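Local coordinates for acyl-CoA dehydrogenase (Bacillus anthracis, PDB 3OWA), which probably catalyses the FAD-dependent alpha,beta-dehydrogenation of acyl-CoA thioesters, the reaction that opens a cycle of fatty acid beta-oxidation, at residues L124-F129 / I259-I264; Y270-V274 / V325-V329; V12-F17 / E356-E360; H37-A41 / D94-L100; G110-T114 / I230-S234. All blocks are in the same frame, centred on the assembly; numbering follows the deposited sequence.

Overall arrangement
Contact 2 lies deepest, its centre about 5 Å from that of the chain, and is almost wholly apolar; the other four centres lie 14 to 17 Å out, yet all are mainly buried. Contacts 1 and 2 share helix 257-293. Contact 2 touches contact 4, where Val274 meets Ala99, and contact 3, where Thr328 meets Glu360, so these three form a continuous stretch of packing. Contacts 1 and 2 are apolar helix packing, with reciprocal knobs in contact 1; contact 4 adds a histidine-carboxylate bond at a helix start; contact 3 relies on carboxylates and a water, contact 5 on close glycine packing plus two waters. The side chain of Ile230 in contact 5 is about 4 Å from FAD.

Contact 1. Residues L124-F129 / I259-I264; sequences LPIVLF and IIAFNI
Both segments are helical: 124-129 is a short helix of its own, while 259-264 belongs to the first turns of the long helix 257-293. Their axes cross at 111° with a closest approach of 10.6 Å, and the nearest CA atoms, of Pro125 and Ile260, are 6.8 Å apart. Within the turns, Leu128 N bonds to Leu124 O (2.8 Å) and Ile264 N to Ile260 O (2.8 Å); no hydrogen bond joins the two helices.

Aromatic packing centres on Phe129, chi1 m. Ile260 CG1 lies over one ring face in a CH-pi contact, 4.1 Å from the centroid, while Asn263 CB meets the ring edge 3.7 Å from Phe129 CZ. The ring is thus a knob among Ile259, Ile260, Asn263 and Ile264. In the acyl-CoA dehydrogenase fold this joins the N-terminal helical domain to the C-terminal helical domain, with Ile197 and Tyr199 of the middle-domain strand 195-202 packing alongside.

The reciprocal knob is aliphatic. Ile264, with both chi angles m, sends CD1 among Leu124, Pro125, Leu128 and Phe129, reaching Pro125 CG at 3.9 Å and Leu128 CD1 at 4.2 Å. Pro125 CB also meets Ile260 CG2 at 4.2 Å.

The one side-chain hydrogen bond within the two segments is internal to 259-264: Asn263, chi1 m, turns its amide back so that ND2 donates to Ile259 O at 2.8 Å.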
# COMPACT_ATOMS: atom_id res chain seq x y z
N LEU A 124 -18.30 -3.09 26.15
CA LEU A 124 -19.58 -3.50 25.55
C LEU A 124 -20.00 -4.95 25.84
O LEU A 124 -21.18 -5.23 25.89
CB LEU A 124 -19.62 -3.23 24.05
CG LEU A 124 -19.69 -1.76 23.65
CD1 LEU A 124 -19.73 -1.62 22.13
CD2 LEU A 124 -20.88 -1.03 24.31
N PRO A 125 -19.05 -5.87 26.02
CA PRO A 125 -19.56 -7.21 26.40
C PRO A 125 -20.38 -7.20 27.70
O PRO A 125 -21.31 -7.98 27.84
CB PRO A 125 -18.30 -8.04 26.56
CG PRO A 125 -17.33 -7.37 25.58
CD PRO A 125 -17.62 -5.91 25.64
N ILE A 126 -20.03 -6.31 28.62
CA ILE A 126 -20.77 -6.18 29.89
C ILE A 126 -22.05 -5.38 29.66
O ILE A 126 -23.11 -5.75 30.16
CB ILE A 126 -19.88 -5.56 31.02
CG1 ILE A 126 -18.68 -6.49 31.30
CG2 ILE A 126 -20.71 -5.36 32.31
CD1 ILE A 126 -17.63 -5.91 32.29
N VAL A 127 -21.94 -4.30 28.90
CA VAL A 127 -23.12 -3.52 28.52
C VAL A 127 -24.20 -4.40 27.85
O VAL A 127 -25.38 -4.33 28.20
CB VAL A 127 -22.77 -2.31 27.59
CG1 VAL A 127 -24.06 -1.58 27.12
CG2 VAL A 127 -21.82 -1.32 28.31
N LEU A 128 -23.79 -5.22 26.90
CA LEU A 128 -24.73 -5.96 26.07
C LEU A 128 -25.10 -7.31 26.63
O LEU A 128 -26.22 -7.77 26.41
CB LEU A 128 -24.19 -6.13 24.65
CG LEU A 128 -23.91 -4.80 23.93
CD1 LEU A 128 -23.39 -5.06 22.54
CD2 LEU A 128 -25.14 -3.93 23.85
N PHE A 129 -24.18 -7.97 27.34
CA PHE A 129 -24.42 -9.34 27.79
C PHE A 129 -24.25 -9.56 29.27
O PHE A 129 -24.40 -10.68 29.74
CB PHE A 129 -23.56 -10.31 26.99
CG PHE A 129 -23.81 -10.23 25.51
CD1 PHE A 129 -24.98 -10.78 24.97
CD2 PHE A 129 -22.92 -9.58 24.67
CE1 PHE A 129 -25.24 -10.70 23.61
CE2 PHE A 129 -23.17 -9.51 23.31
CZ PHE A 129 -24.34 -10.06 22.77
N ILE A 259 -21.58 -16.37 20.69
CA ILE A 259 -22.63 -15.37 20.52
C ILE A 259 -22.13 -13.96 20.92
O ILE A 259 -22.39 -12.95 20.22
CB ILE A 259 -23.87 -15.77 21.34
CG1 ILE A 259 -24.55 -16.99 20.70
CG2 ILE A 259 -24.84 -14.59 21.51
CD1 ILE A 259 -25.59 -17.65 21.59
N ILE A 260 -21.38 -13.89 22.02
CA ILE A 260 -20.76 -12.63 22.43
C ILE A 260 -19.70 -12.17 21.42
O ILE A 260 -19.74 -11.00 20.95
CB ILE A 260 -20.20 -12.71 23.85
CG1 ILE A 260 -21.33 -13.13 24.82
CG2 ILE A 260 -19.49 -11.36 24.27
CD1 ILE A 260 -20.82 -13.45 26.27
N ALA A 261 -18.82 -13.10 21.02
CA ALA A 261 -17.70 -12.77 20.17
C ALA A 261 -18.18 -12.26 18.81
O ALA A 261 -17.59 -11.31 18.26
CB ALA A 261 -16.75 -13.97 19.98
N PHE A 262 -19.23 -12.90 18.29
CA PHE A 262 -19.75 -12.54 16.98
C PHE A 262 -20.44 -11.17 17.04
O PHE A 262 -20.26 -10.33 16.13
CB PHE A 262 -20.70 -13.62 16.42
CG PHE A 262 -21.77 -13.07 15.47
CD1 PHE A 262 -21.48 -12.84 14.11
CD2 PHE A 262 -23.07 -12.76 15.95
CE1 PHE A 262 -22.48 -12.30 13.23
CE2 PHE A 262 -24.06 -12.24 15.09
CZ PHE A 262 -23.75 -12.01 13.72
N ASN A 263 -21.20 -10.92 18.10
CA ASN A 263 -21.90 -9.65 18.22
C ASN A 263 -20.95 -8.49 18.45
O ASN A 263 -21.13 -7.43 17.85
CB ASN A 263 -22.94 -9.69 19.33
CG ASN A 263 -24.27 -10.19 18.84
OD1 ASN A 263 -25.05 -9.45 18.23
ND2 ASN A 263 -24.53 -11.45 19.11
N ILE A 264 -19.94 -8.70 19.29
CA ILE A 264 -18.94 -7.68 19.57
C ILE A 264 -18.14 -7.30 18.28
O ILE A 264 -17.82 -6.12 18.03
CB ILE A 264 -18.00 -8.15 20.71
CG1 ILE A 264 -18.81 -8.32 22.02
CG2 ILE A 264 -16.79 -7.20 20.89
CD1 ILE A 264 -19.66 -7.07 22.47

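Contact 2. Residues Y270-V274 / V325-V329; sequences YKLGV and VYRTV
Three valines, all with chi1 t, make the core of this helix pair. Residues 270-274 and 325-329 are interior turns of helices 257-293 and 305-336, which run roughly antiparallel at 139° (signed crossing angle -139°), their axes 9.9 Å apart at closest. The nearest CA pair is Val274 and Val325, at 6.2 Å, and between these two Val274 CG2 and Val325 CG1 press together at a tight 3.3 Å. Val329 brings CG2 to 4.2 Å from Val274 CG2 and 3.9 Å from Tyr270 CD2.

Tyr270 has chi1 at 88°, in the p well. Its CB lies 4.5 Å from Thr328 CG2. Gly273 offers bare backbone: its C atom is 4.0 Å from Val325 CG2, and a CB there would point into the partner helix. These two long helices belong to the helical bundle of the C-terminal acyl-CoA dehydrogenase domain, and no hydrogen bond crosses between the segments.

Tyr326, chi1 m, starts with CA-to-CB pointing away, but its ring swings back until OH lies 4.0 Å from Val274 CG1; that hydroxyl hydrogen-bonds to Glu103 of helix 95-105. Thr328, chi1 m, keeps its methyl in the interface, while OG1 bonds to Ser324 O and to the hydroxyl of Tyr504. Arg327, extended with every chi t, takes no part in the contact and forms a salt bridge with Glu507.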
# COMPACT_ATOMS: atom_id res chain seq x y z
N TYR A 270 -17.68 -1.78 12.48
CA TYR A 270 -18.11 -0.46 12.02
C TYR A 270 -17.38 0.67 12.76
O TYR A 270 -17.15 1.74 12.20
CB TYR A 270 -19.64 -0.27 12.00
CG TYR A 270 -20.24 0.22 13.28
CD1 TYR A 270 -20.87 -0.66 14.16
CD2 TYR A 270 -20.23 1.57 13.60
CE1 TYR A 270 -21.44 -0.21 15.35
CE2 TYR A 270 -20.78 2.04 14.79
CZ TYR A 270 -21.39 1.15 15.66
OH TYR A 270 -21.93 1.61 16.84
N LYS A 271 -17.04 0.45 14.02
CA LYS A 271 -16.31 1.46 14.79
C LYS A 271 -14.94 1.73 14.17
O LYS A 271 -14.50 2.87 14.09
CB LYS A 271 -16.14 0.99 16.24
CG LYS A 271 -16.63 1.96 17.23
CD LYS A 271 -18.07 2.27 17.06
CE LYS A 271 -18.43 3.44 17.97
NZ LYS A 271 -17.97 3.20 19.39
N LEU A 272 -14.25 0.66 13.75
CA LEU A 272 -13.00 0.81 13.04
C LEU A 272 -13.21 1.56 11.72
O LEU A 272 -12.41 2.43 11.37
CB LEU A 272 -12.32 -0.55 12.80
CG LEU A 272 -10.87 -0.50 12.31
CD1 LEU A 272 -10.00 0.35 13.24
CD2 LEU A 272 -10.31 -1.91 12.17
N GLY A 273 -14.30 1.25 11.01
CA GLY A 273 -14.69 2.02 9.83
C GLY A 273 -14.78 3.51 10.11
O GLY A 273 -14.19 4.33 9.40
N VAL A 274 -15.49 3.88 11.16
CA VAL A 274 -15.60 5.29 11.53
C VAL A 274 -14.19 5.86 11.80
O VAL A 274 -13.85 6.95 11.37
CB VAL A 274 -16.49 5.44 12.81
CG1 VAL A 274 -16.53 6.88 13.29
CG2 VAL A 274 -17.91 5.00 12.56
N VAL A 325 -20.23 4.65 5.88
CA VAL A 325 -20.10 4.34 7.32
C VAL A 325 -21.25 4.95 8.13
O VAL A 325 -21.83 4.27 8.98
CB VAL A 325 -18.70 4.75 7.90
CG1 VAL A 325 -18.63 4.48 9.36
CG2 VAL A 325 -17.59 3.93 7.23
N TYR A 326 -21.55 6.23 7.91
CA TYR A 326 -22.62 6.88 8.68
C TYR A 326 -24.01 6.39 8.29
O TYR A 326 -24.92 6.43 9.10
CB TYR A 326 -22.52 8.41 8.64
CG TYR A 326 -21.50 8.90 9.63
CD1 TYR A 326 -20.20 9.26 9.23
CD2 TYR A 326 -21.81 8.94 10.99
CE1 TYR A 326 -19.25 9.67 10.18
CE2 TYR A 326 -20.88 9.36 11.94
CZ TYR A 326 -19.60 9.71 11.53
OH TYR A 326 -18.70 10.11 12.47
N ARG A 327 -24.14 5.90 7.06
CA ARG A 327 -25.32 5.18 6.64
C ARG A 327 -25.52 3.99 7.56
O ARG A 327 -26.61 3.79 8.06
CB ARG A 327 -25.18 4.71 5.19
CG ARG A 327 -26.33 3.82 4.71
CD ARG A 327 -26.23 3.57 3.23
NE ARG A 327 -27.35 2.79 2.70
CZ ARG A 327 -27.45 2.37 1.44
NH1 ARG A 327 -26.51 2.66 0.54
NH2 ARG A 327 -28.50 1.66 1.08
N THR A 328 -24.48 3.19 7.77
CA THR A 328 -24.59 2.03 8.64
C THR A 328 -24.93 2.44 10.09
O THR A 328 -25.79 1.80 10.73
CB THR A 328 -23.28 1.20 8.61
OG1 THR A 328 -23.06 0.75 7.27
CG2 THR A 328 -23.36 -0.00 9.51
N VAL A 329 -24.25 3.47 10.60
CA VAL A 329 -24.51 3.98 11.94
C VAL A 329 -25.99 4.40 12.03
O VAL A 329 -26.69 4.04 12.98
CB VAL A 329 -23.57 5.16 12.32
CG1 VAL A 329 -23.87 5.65 13.72
CG2 VAL A 329 -22.06 4.72 12.23

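Contact 3. Residues V12-F17 / E356-E360; sequences VKGGSF and EYAIE
This is a polar, buried docking of the N-terminal loop onto the start of helix 358-383, far along the chain in the C-terminal acyl-CoA dehydrogenase domain. The loop makes a type II beta turn from Lys13 to Ser16, closed by Ser16 N to Lys13 O at 3.2 Å; Ser16, chi1 p, adds OG to Lys13 O at 2.8 Å. Gly15 has positive phi (82/-3), as suits the third turn position, and Gly14 comes closest to the helix start, its CA 4.6 Å from that of Tyr357, the N-cap residue.

Two carboxylates take up successive amides: Gly14 N donates to Glu356 OE2 at 2.6 Å, and Gly15 N to Glu360 OE1 at 2.9 Å. Through these glycine amides of the type II turn, the N-terminal loop is tied to the C-terminal helical domain of the acyl-CoA dehydrogenase fold. A side chain on Gly14 would collide with Glu356 O, which instead receives a CA-H...O contact from Gly14 CA at 3.4 Å.

Tyr357, chi1 m, reaches back so that OH donates to Val12 O at 2.5 Å. One water donates to Lys13 O (3.1 Å) and Glu360 OE1 (2.8 Å), and weakly accepts from Phe17 N (3.4 Å). Phe17, chi1 p, turns its ring edge to Ile359, CE2 to CG2 4.4 Å, and to Glu360, CD2 to OE1 3.6 Å; Val500 and Leu503 of helix 490-520 also pack on this ring.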
# COMPACT_ATOMS: atom_id res chain seq x y z
N VAL A 12 -35.30 -0.52 7.52
CA VAL A 12 -34.71 -1.17 6.34
C VAL A 12 -33.94 -2.43 6.77
O VAL A 12 -33.18 -2.39 7.73
CB VAL A 12 -33.77 -0.16 5.61
CG1 VAL A 12 -32.79 -0.84 4.67
CG2 VAL A 12 -34.59 0.89 4.89
N LYS A 13 -34.14 -3.55 6.07
CA LYS A 13 -33.47 -4.79 6.46
C LYS A 13 -32.00 -4.81 6.07
O LYS A 13 -31.60 -4.21 5.08
CB LYS A 13 -34.16 -6.02 5.88
CG LYS A 13 -35.35 -6.48 6.70
CD LYS A 13 -36.02 -7.72 6.11
CE LYS A 13 -37.10 -8.24 7.08
NZ LYS A 13 -38.04 -9.22 6.44
N GLY A 14 -31.20 -5.53 6.87
CA GLY A 14 -29.80 -5.74 6.55
C GLY A 14 -29.62 -6.46 5.24
O GLY A 14 -30.26 -7.49 5.00
N GLY A 15 -28.77 -5.91 4.37
CA GLY A 15 -28.48 -6.51 3.08
C GLY A 15 -29.50 -6.22 1.99
O GLY A 15 -29.32 -6.61 0.84
N SER A 16 -30.57 -5.50 2.33
CA SER A 16 -31.64 -5.24 1.36
C SER A 16 -31.24 -4.23 0.28
O SER A 16 -31.83 -4.23 -0.81
CB SER A 16 -32.97 -4.87 2.05
OG SER A 16 -32.91 -3.62 2.73
N PHE A 17 -30.23 -3.41 0.57
CA PHE A 17 -29.71 -2.48 -0.45
C PHE A 17 -29.36 -3.21 -1.76
O PHE A 17 -29.36 -2.60 -2.82
CB PHE A 17 -28.48 -1.72 0.07
CG PHE A 17 -27.26 -2.60 0.30
CD1 PHE A 17 -26.37 -2.87 -0.74
CD2 PHE A 17 -27.01 -3.15 1.56
CE1 PHE A 17 -25.25 -3.69 -0.52
CE2 PHE A 17 -25.88 -3.95 1.78
CZ PHE A 17 -25.01 -4.23 0.73
N GLU A 356 -28.22 -7.15 12.86
CA GLU A 356 -29.08 -7.07 11.65
C GLU A 356 -28.25 -6.57 10.47
O GLU A 356 -28.42 -7.03 9.32
CB GLU A 356 -30.26 -6.13 11.90
CG GLU A 356 -31.07 -5.75 10.68
CD GLU A 356 -31.84 -6.94 10.10
OE1 GLU A 356 -32.10 -7.91 10.83
OE2 GLU A 356 -32.18 -6.90 8.90
N TYR A 357 -27.31 -5.67 10.77
CA TYR A 357 -26.49 -5.05 9.73
C TYR A 357 -25.06 -5.56 9.69
O TYR A 357 -24.14 -4.81 9.36
CB TYR A 357 -26.56 -3.54 9.87
CG TYR A 357 -27.99 -3.07 9.88
CD1 TYR A 357 -28.57 -2.60 11.05
CD2 TYR A 357 -28.76 -3.14 8.73
CE1 TYR A 357 -29.89 -2.20 11.07
CE2 TYR A 357 -30.07 -2.73 8.73
CZ TYR A 357 -30.63 -2.27 9.90
OH TYR A 357 -31.95 -1.87 9.90
N ALA A 358 -24.86 -6.85 10.00
CA ALA A 358 -23.51 -7.45 9.97
C ALA A 358 -22.85 -7.27 8.61
O ALA A 358 -21.65 -7.06 8.56
CB ALA A 358 -23.53 -8.93 10.37
N ILE A 359 -23.63 -7.35 7.52
CA ILE A 359 -23.06 -7.18 6.18
C ILE A 359 -22.46 -5.79 5.99
O ILE A 359 -21.30 -5.65 5.62
CB ILE A 359 -24.05 -7.51 5.05
CG1 ILE A 359 -24.33 -9.01 5.02
CG2 ILE A 359 -23.48 -7.04 3.71
CD1 ILE A 359 -25.56 -9.40 4.16
N GLU A 360 -23.27 -4.77 6.22
CA GLU A 360 -22.84 -3.39 6.15
C GLU A 360 -21.62 -3.12 7.06
O GLU A 360 -20.72 -2.38 6.67
CB GLU A 360 -24.03 -2.47 6.51
CG GLU A 360 -25.18 -2.54 5.47
CD GLU A 360 -26.22 -3.66 5.72
OE1 GLU A 360 -27.31 -3.56 5.12
OE2 GLU A 360 -25.96 -4.63 6.50
O HOH W 1 -29.51 -2.40 3.73

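Contact 4. Residues H37-A41 / D94-L100; sequences HKMIA and DKVSSAL
A histidine whose ring edge is held by a helix-capping carboxylate while a valine covers one face dominates this contact. His37, chi1 m, donates from NE2 to Asp94 OD1 at 2.9 Å, almost straight at 177°, while Val96 CG1 lies over its ring face, 3.6 Å from the centroid and practically on the normal. Asp94 is the N-cap of helix 95-105: with chi1 p, its OD2 accepts from Ser97 N at 2.8 Å, so one carboxylate caps its own helix through OD2 and ties it through OD1 to helix 35-52, earlier in the chain.

Helix 37-41 and helix 95-100 run roughly parallel, 27° apart (signed crossing angle -27°), with axes 9.0 Å apart. The register pairs the CA atoms of His37 with Ser97 (5.5 Å) and of Ala41 with Leu100 (5.6 Å). Leu100, m then t, points toward helix 35-52, with CD1 3.4 Å from His37 O and CD2 4.2 Å from Ala41 CB. Ile40 CG2 approaches Ser97 CB at 4.2 Å.

The pairing belongs to the N-terminal helical domain of the acyl-CoA dehydrogenase fold. His37 ND1 also bonds to Ser34 N, Tyr326 of helix 305-336 packs on Leu100, and Val274 of helix 257-293 packs on Ala99.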
# COMPACT_ATOMS: atom_id res chain seq x y z
N HIS A 37 -24.90 16.48 18.17
CA HIS A 37 -23.86 15.66 17.55
C HIS A 37 -22.64 16.51 17.27
O HIS A 37 -21.51 16.11 17.56
CB HIS A 37 -24.37 15.04 16.25
CG HIS A 37 -25.53 14.09 16.44
ND1 HIS A 37 -26.56 13.98 15.52
CD2 HIS A 37 -25.80 13.21 17.42
CE1 HIS A 37 -27.42 13.07 15.94
NE2 HIS A 37 -26.98 12.58 17.09
N LYS A 38 -22.88 17.70 16.72
CA LYS A 38 -21.81 18.61 16.34
C LYS A 38 -21.05 19.12 17.56
O LYS A 38 -19.82 19.28 17.51
CB LYS A 38 -22.36 19.78 15.56
CG LYS A 38 -22.76 19.41 14.17
CD LYS A 38 -23.43 20.59 13.51
CE LYS A 38 -23.90 20.22 12.11
NZ LYS A 38 -24.55 21.43 11.48
N MSE A 39 -21.77 19.37 18.64
CA MSE A 39 -21.12 19.81 19.87
C MSE A 39 -20.25 18.71 20.48
O MSE A 39 -19.14 18.99 20.94
CB MSE A 39 -22.12 20.25 20.91
CG MSE A 39 -21.48 21.13 21.98
SE MSE A 39 -22.85 21.75 23.19
CE MSE A 39 -24.05 22.51 21.87
N ILE A 40 -20.76 17.49 20.50
CA ILE A 40 -20.00 16.42 21.10
C ILE A 40 -18.74 16.21 20.25
O ILE A 40 -17.66 15.97 20.78
CB ILE A 40 -20.87 15.15 21.31
CG1 ILE A 40 -20.66 14.58 22.72
CG2 ILE A 40 -20.62 14.09 20.23
CD1 ILE A 40 -19.28 14.20 23.05
N ALA A 41 -18.88 16.36 18.94
CA ALA A 41 -17.72 16.23 18.04
C ALA A 41 -16.67 17.30 18.35
O ALA A 41 -15.48 17.00 18.39
CB ALA A 41 -18.14 16.29 16.58
N ASP A 94 -26.70 8.58 21.96
CA ASP A 94 -27.08 7.76 20.81
C ASP A 94 -25.84 7.27 20.03
O ASP A 94 -24.71 7.70 20.30
CB ASP A 94 -28.08 8.51 19.90
CG ASP A 94 -27.44 9.66 19.12
OD1 ASP A 94 -28.20 10.54 18.67
OD2 ASP A 94 -26.21 9.71 18.94
N LYS A 95 -26.05 6.37 19.07
CA LYS A 95 -24.94 5.74 18.36
C LYS A 95 -24.18 6.71 17.43
O LYS A 95 -22.97 6.51 17.14
CB LYS A 95 -25.41 4.53 17.56
CG LYS A 95 -26.01 3.41 18.40
CD LYS A 95 -24.98 2.77 19.30
CE LYS A 95 -25.64 2.05 20.47
NZ LYS A 95 -26.58 2.94 21.20
N VAL A 96 -24.86 7.75 16.96
CA VAL A 96 -24.23 8.77 16.14
C VAL A 96 -23.19 9.52 16.93
O VAL A 96 -22.08 9.73 16.46
CB VAL A 96 -25.26 9.73 15.50
CG1 VAL A 96 -24.53 10.83 14.74
CG2 VAL A 96 -26.17 8.97 14.53
N SER A 97 -23.54 9.91 18.16
CA SER A 97 -22.64 10.56 19.09
C SER A 97 -21.38 9.73 19.37
O SER A 97 -20.27 10.23 19.29
CB SER A 97 -23.37 10.88 20.41
OG SER A 97 -24.42 11.80 20.18
N SER A 98 -21.54 8.46 19.70
CA SER A 98 -20.33 7.66 19.97
C SER A 98 -19.52 7.32 18.69
O SER A 98 -18.32 7.06 18.78
CB SER A 98 -20.66 6.42 20.82
OG SER A 98 -21.52 5.55 20.14
N ALA A 99 -20.14 7.39 17.51
CA ALA A 99 -19.39 7.28 16.26
C ALA A 99 -18.55 8.55 16.08
O ALA A 99 -17.40 8.49 15.72
CB ALA A 99 -20.32 7.07 15.05
N LEU A 100 -19.15 9.70 16.35
CA LEU A 100 -18.44 10.95 16.21
C LEU A 100 -17.28 11.03 17.20
O LEU A 100 -16.22 11.59 16.87
CB LEU A 100 -19.40 12.12 16.40
CG LEU A 100 -20.14 12.48 15.12
CD1 LEU A 100 -21.32 13.46 15.37
CD2 LEU A 100 -19.17 13.06 14.10

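Contact 5. Residues G110-T114 / I230-S234; sequences GFAIT and IKCSS
Here the N-terminal helical domain meets the middle beta-domain of the acyl-CoA dehydrogenase fold: residues 110-114 of helix 110-122 pack on the loop before strand 235-240, which makes a type I beta turn from Ile230 to Ser233 closed by Ser233 N to Ile230 O at 2.9 Å. No direct hydrogen bond joins the segments.

The backbones come nearest at Gly110, its CA 4.2 Å from Ile230 CA; the same Gly110 CA is 3.9 Å from Ile230 CG2. A side chain here would collide with Cys232 SG, which sits 3.5 Å from Gly110 C. At Phe111 CA-to-CB points away from the loop, and the ring packs on Leu70 and Leu71 of helix 64-76, but Phe111 N lies 3.3 Å from the SG of Cys232, whose chi1 is p. Ile113, with both chi angles m, faces the loop: CG1 meets Ile230 CG2 at 3.9 Å, and CG2 lies 3.6 Å from Ser233 OG. Ile230, in a left-handed conformation (35/45) with chi1 p, has its side chain about 4 Å from the bound FAD and packs on Phe388 of the second subunit, so the contact borders the flavin site at the subunit interface.

Thr114, chi1 m, joins the loop through two waters: its OG1 is 2.5 Å from one, which is 3.0 Å from Ser233 OG and accepts from Ser234 N at 2.9 Å, and 2.7 Å from the other, which donates to Cys232 O at 2.7 Å.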
# COMPACT_ATOMS: atom_id res chain seq x y z
N GLY A 110 -2.47 5.97 17.90
CA GLY A 110 -2.70 4.78 18.70
C GLY A 110 -3.51 5.02 19.95
O GLY A 110 -4.10 4.11 20.49
N PHE A 111 -3.55 6.24 20.47
CA PHE A 111 -4.43 6.50 21.57
C PHE A 111 -5.91 6.26 21.21
O PHE A 111 -6.73 6.10 22.12
CB PHE A 111 -4.21 7.94 22.11
CG PHE A 111 -4.82 8.18 23.46
CD1 PHE A 111 -4.37 7.46 24.58
CD2 PHE A 111 -5.83 9.11 23.62
CE1 PHE A 111 -4.94 7.67 25.82
CE2 PHE A 111 -6.41 9.31 24.87
CZ PHE A 111 -5.96 8.61 25.97
N ALA A 112 -6.26 6.30 19.94
CA ALA A 112 -7.67 6.05 19.50
C ALA A 112 -7.92 4.56 19.70
O ALA A 112 -9.06 4.14 19.94
CB ALA A 112 -7.91 6.37 18.04
N ILE A 113 -6.88 3.77 19.54
CA ILE A 113 -6.99 2.34 19.71
C ILE A 113 -7.18 2.02 21.16
O ILE A 113 -8.07 1.23 21.51
CB ILE A 113 -5.71 1.61 19.16
CG1 ILE A 113 -5.52 1.94 17.66
CG2 ILE A 113 -5.76 0.10 19.45
CD1 ILE A 113 -6.73 1.75 16.79
N THR A 114 -6.40 2.69 22.03
CA THR A 114 -6.55 2.58 23.48
C THR A 114 -7.97 2.89 23.90
O THR A 114 -8.63 2.15 24.63
CB THR A 114 -5.57 3.58 24.17
OG1 THR A 114 -4.22 3.17 23.88
CG2 THR A 114 -5.77 3.66 25.70
N ILE A 230 1.02 2.22 15.69
CA ILE A 230 0.24 2.40 16.94
C ILE A 230 1.08 2.11 18.18
O ILE A 230 0.68 1.44 19.13
CB ILE A 230 -1.14 1.66 16.95
CG1 ILE A 230 -1.01 0.13 16.84
CG2 ILE A 230 -2.05 2.25 15.85
CD1 ILE A 230 -2.35 -0.66 17.12
N LYS A 231 2.29 2.63 18.17
CA LYS A 231 3.24 2.35 19.25
C LYS A 231 2.80 2.80 20.62
O LYS A 231 3.18 2.23 21.60
CB LYS A 231 4.57 3.01 18.91
CG LYS A 231 5.29 2.30 17.73
CD LYS A 231 6.60 3.02 17.43
CE LYS A 231 7.43 2.24 16.43
NZ LYS A 231 8.84 2.78 16.36
N CYS A 232 1.95 3.83 20.71
CA CYS A 232 1.50 4.22 22.01
C CYS A 232 0.34 3.36 22.55
O CYS A 232 -0.04 3.53 23.69
CB CYS A 232 1.07 5.68 21.97
SG CYS A 232 -0.31 5.91 20.97
N SER A 233 -0.19 2.40 21.78
CA SER A 233 -1.15 1.46 22.35
C SER A 233 -0.41 0.32 23.09
O SER A 233 0.46 -0.37 22.51
CB SER A 233 -2.00 0.87 21.20
OG SER A 233 -2.95 -0.09 21.69
N SER A 234 -0.79 0.03 24.34
CA SER A 234 -0.17 -1.06 25.08
C SER A 234 -0.60 -2.40 24.49
O SER A 234 -1.79 -2.57 24.19
CB SER A 234 -0.61 -1.01 26.55
OG SER A 234 -0.26 -2.29 27.16
O HOH W 2 -3.62 0.80 24.48
O HOH W 3 -2.16 4.64 24.95